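Local coordinates for protein proline dehydrogenase (Bradyrhizobium japonicum USDA 110, PDB 3HAZ) that probably oxidises proline to glutamate in two steps, using FAD in the first and NAD in the second, at residues W659-A664 against G791-A796. Sequence-based numbering, arbitrary orientation. Where two conformers were deposited one is given.
Sequences WNFPLA and GQRCSA. With NAD (nicotinamide-adenine-dinucleotide), chain D; SO4 (sulfate ion), chain E.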
loop_
_atom_site.group_PDB
_atom_site.type_symbol
_atom_site.label_atom_id
_atom_site.label_comp_id
_atom_site.label_asym_id
_atom_site.label_seq_id
_atom_site.Cartn_x
_atom_site.Cartn_y
_atom_site.Cartn_z
ATOM N N TRP A 659 -2.752 -47.166 -22.282
ATOM C CA TRP A 659 -3.525 -48.014 -21.379
ATOM C C TRP A 659 -3.106 -47.896 -19.910
ATOM O O TRP A 659 -3.839 -48.327 -19.019
ATOM C CB TRP A 659 -3.413 -49.476 -21.824
ATOM C CG TRP A 659 -1.992 -49.917 -22.000
ATOM C CD1 TRP A 659 -1.290 -49.980 -23.170
ATOM C CD2 TRP A 659 -1.091 -50.336 -20.967
ATOM N NE1 TRP A 659 -0.010 -50.419 -22.929
ATOM C CE2 TRP A 659 0.137 -50.644 -21.586
ATOM C CE3 TRP A 659 -1.207 -50.487 -19.583
ATOM C CZ2 TRP A 659 1.245 -51.092 -20.866
ATOM C CZ3 TRP A 659 -0.104 -50.933 -18.866
ATOM C CH2 TRP A 659 1.106 -51.227 -19.510
ATOM N N ASN A 660 -1.935 -47.320 -19.652
ATOM C CA ASN A 660 -1.370 -47.364 -18.301
ATOM C C ASN A 660 -1.932 -46.307 -17.347
ATOM O O ASN A 660 -1.932 -46.503 -16.128
ATOM C CB ASN A 660 0.161 -47.329 -18.334
ATOM C CG ASN A 660 0.708 -46.009 -18.839
ATOM O OD1 ASN A 660 0.085 -45.335 -19.657
ATOM N ND2 ASN A 660 1.894 -45.642 -18.361
ATOM N N PHE A 661 -2.404 -45.195 -17.912
ATOM C CA PHE A 661 -3.205 -44.216 -17.179
ATOM C C PHE A 661 -4.440 -43.904 -18.013
ATOM O O PHE A 661 -4.556 -42.823 -18.590
ATOM C CB PHE A 661 -2.404 -42.949 -16.894
ATOM C CG PHE A 661 -1.297 -43.149 -15.888
ATOM C CD1 PHE A 661 -0.004 -43.429 -16.304
ATOM C CD2 PHE A 661 -1.556 -43.071 -14.529
ATOM C CE1 PHE A 661 1.010 -43.615 -15.382
ATOM C CE2 PHE A 661 -0.545 -43.258 -13.602
ATOM C CZ PHE A 661 0.736 -43.528 -14.028
ATOM N N PRO A 662 -5.368 -44.871 -18.073
ATOM C CA PRO A 662 -6.506 -44.916 -18.997
ATOM C C PRO A 662 -7.520 -43.833 -18.696
ATOM O O PRO A 662 -8.367 -43.533 -19.534
ATOM C CB PRO A 662 -7.146 -46.287 -18.716
ATOM C CG PRO A 662 -6.251 -46.997 -17.779
ATOM C CD PRO A 662 -5.396 -45.977 -17.104
ATOM N N LEU A 663 -7.456 -43.278 -17.492
ATOM C CA LEU A 663 -8.383 -42.228 -17.100
ATOM C C LEU A 663 -7.728 -40.850 -17.064
ATOM O O LEU A 663 -8.217 -39.916 -17.698
ATOM C CB LEU A 663 -9.019 -42.539 -15.743
ATOM C CG LEU A 663 -9.914 -41.416 -15.217
ATOM C CD1 LEU A 663 -11.090 -41.241 -16.146
ATOM C CD2 LEU A 663 -10.383 -41.700 -13.789
ATOM N N ALA A 664 -6.621 -40.723 -16.337
ATOM C CA ALA A 664 -6.041 -39.402 -16.076
ATOM C C ALA A 664 -5.355 -38.786 -17.291
ATOM O O ALA A 664 -5.522 -37.603 -17.566
ATOM C CB ALA A 664 -5.085 -39.443 -14.881
ATOM N N GLY A 791 5.801 -51.762 -12.713
ATOM C CA GLY A 791 6.720 -51.029 -13.562
ATOM C C GLY A 791 6.068 -50.477 -14.820
ATOM O O GLY A 791 6.755 -50.170 -15.792
ATOM N N GLN A 792 4.745 -50.345 -14.806
ATOM C CA GLN A 792 4.014 -49.872 -15.984
ATOM C C GLN A 792 3.745 -48.371 -15.914
ATOM O O GLN A 792 2.649 -47.898 -16.237
ATOM C CB GLN A 792 2.713 -50.664 -16.184
ATOM C CG GLN A 792 2.934 -52.162 -16.393
ATOM C CD GLN A 792 1.641 -52.922 -16.651
ATOM O OE1 GLN A 792 1.550 -53.718 -17.588
ATOM N NE2 GLN A 792 0.630 -52.669 -15.828
ATOM N N ARG A 793 4.750 -47.629 -15.469
ATOM C CA ARG A 793 4.711 -46.175 -15.514
ATOM C C ARG A 793 5.847 -45.713 -16.400
ATOM O O ARG A 793 6.916 -46.309 -16.415
ATOM C CB ARG A 793 4.896 -45.580 -14.124
ATOM C CG ARG A 793 3.841 -45.970 -13.120
ATOM C CD ARG A 793 4.188 -45.398 -11.751
ATOM N NE ARG A 793 3.162 -45.689 -10.755
ATOM C CZ ARG A 793 2.300 -44.792 -10.289
ATOM N NH1 ARG A 793 2.345 -43.543 -10.723
ATOM N NH2 ARG A 793 1.400 -45.144 -9.379
ATOM N N CYS A 794 5.629 -44.637 -17.131
ATOM C CA CYS A 794 6.638 -44.088 -18.029
ATOM C C CYS A 794 7.802 -43.506 -17.241
ATOM O O CYS A 794 8.932 -43.455 -17.723
ATOM C CB CYS A 794 6.018 -43.001 -18.909
ATOM S SG CYS A 794 5.064 -41.769 -17.987
ATOM N N SER A 795 7.501 -43.056 -16.027
ATOM C CA SER A 795 8.493 -42.445 -15.145
ATOM C C SER A 795 9.331 -43.478 -14.385
ATOM O O SER A 795 10.262 -43.120 -13.657
ATOM C CB SER A 795 7.782 -41.568 -14.127
ATOM O OG SER A 795 6.866 -42.349 -13.384
ATOM N N ALA A 796 8.991 -44.752 -14.545
ATOM C CA ALA A 796 9.564 -45.814 -13.718
ATOM C C ALA A 796 11.073 -45.923 -13.835
ATOM O O ALA A 796 11.652 -45.717 -14.908
ATOM C CB ALA A 796 8.919 -47.166 -14.040
HETATM P PA NAD D . 1.597 -47.314 -27.965
HETATM O O1A NAD D . 2.665 -46.516 -28.921
HETATM O O2A NAD D . 1.753 -48.766 -28.149
HETATM O O5B NAD D . 0.065 -46.837 -28.422
HETATM C C5B NAD D . -0.636 -45.901 -27.614
HETATM C C4B NAD D . -1.818 -45.278 -28.373
HETATM O O4B NAD D . -1.545 -44.932 -29.785
HETATM C C3B NAD D . -3.098 -46.200 -28.504
HETATM O O3B NAD D . -4.356 -45.697 -28.172
HETATM C C2B NAD D . -2.857 -46.855 -29.861
HETATM O O2B NAD D . -3.825 -47.723 -30.407
HETATM C C1B NAD D . -2.405 -45.691 -30.630
HETATM N N9A NAD D . -1.687 -46.095 -31.848
HETATM C C8A NAD D . -1.004 -47.249 -32.062
HETATM N N7A NAD D . -0.466 -47.201 -33.382
HETATM C C5A NAD D . -0.847 -45.970 -33.964
HETATM C C6A NAD D . -0.599 -45.414 -35.214
HETATM N N6A NAD D . 0.193 -46.150 -36.186
HETATM N N1A NAD D . -1.093 -44.187 -35.523
HETATM C C2A NAD D . -1.846 -43.490 -34.594
HETATM N N3A NAD D . -2.091 -44.036 -33.363
HETATM C C4A NAD D . -1.590 -45.281 -33.048
HETATM O O3 NAD D . 1.803 -46.878 -26.357
HETATM P PN NAD D . 1.130 -47.822 -25.152
HETATM O O1N NAD D . 1.565 -49.411 -25.399
HETATM O O2N NAD D . -0.328 -47.687 -25.169
HETATM O O5D NAD D . 1.700 -47.332 -23.663
HETATM C C5D NAD D . 3.053 -47.582 -23.309
HETATM C C4D NAD D . 4.006 -46.452 -23.753
HETATM O O4D NAD D . 3.500 -45.055 -23.598
HETATM C C3D NAD D . 5.494 -46.387 -23.198
HETATM O O3D NAD D . 6.570 -46.421 -24.104
HETATM C C2D NAD D . 5.368 -45.189 -22.231
HETATM O O2D NAD D . 6.486 -44.705 -21.512
HETATM C C1D NAD D . 4.521 -44.272 -23.015
HETATM N N1N NAD D . 3.914 -43.305 -22.092
HETATM C C2N NAD D . 4.551 -42.069 -21.874
HETATM C C3N NAD D . 3.962 -41.110 -20.944
HETATM C C7N NAD D . 4.653 -39.754 -20.714
HETATM O O7N NAD D . 4.078 -38.904 -20.134
HETATM N N7N NAD D . 5.938 -39.480 -21.325
HETATM C C4N NAD D . 2.704 -41.443 -20.231
HETATM C C5N NAD D . 2.071 -42.669 -20.452
HETATM C C6N NAD D . 2.663 -43.643 -21.396
HETATM S S SO4 E . 3.872 -40.986 -13.061
HETATM O O1 SO4 E . 4.769 -39.868 -12.764
HETATM O O2 SO4 E . 3.938 -41.281 -14.492
HETATM O O3 SO4 E . 4.264 -42.177 -12.315
HETATM O O4 SO4 E . 2.513 -40.621 -12.670
HETATM O O HOH W 1 0.614 -47.524 -14.449
#
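Asn660 reaches across to the backbone of Gln792. Its CB lies over one face of the Trp659 ring, toward the rim, and also meets Gln792 O. Its CG sits between the backbone N and the carbonyl carbon (chi1 67°), which sends the amide in between Gln792 and the nicotinamide of NAD. Asn660 OD1 then faces the nicotinamide, 3.4 Å from NAD C5N. Asn660 ND2 donates to Gln792 O at 3.2 Å, with an N-H...O angle of 158°. The acceptor lies in the plane of the amide, but the donor stands above the carbonyl plane. A water gives a second hydrogen bond to Gln792 O and another to Asn660 O. An alanine at Asn660 would probably leave Gln792 O with the water but no amide donor, and open a gap beside the nicotinamide.

The two loops line the cofactor and active-site cleft of the aldehyde dehydrogenase fold. Cys794, predicted to be the catalytic cysteine, lies beside the nicotinamide in the conformer given. Trp659 CH2 meets the side chain of Gln792, 3.2 Å from Gln792 OE1, with ring and amide planes 58° apart. That oxygen is held by Ile837 N. At the pyrrole side of the indole, Trp659 NE1 gives a weak hydrogen bond to NAD O1N.

Phe661 meets Arg793 through its rim: Phe661 CZ is 3.7 Å from Arg793 NH1, which lies in the ring plane. Arg793 NH1 and Ser795 OG both donate to O3 of a sulfate, probably from the crystallisation liquor. Arg793 NH2 forms a salt bridge with Asp606.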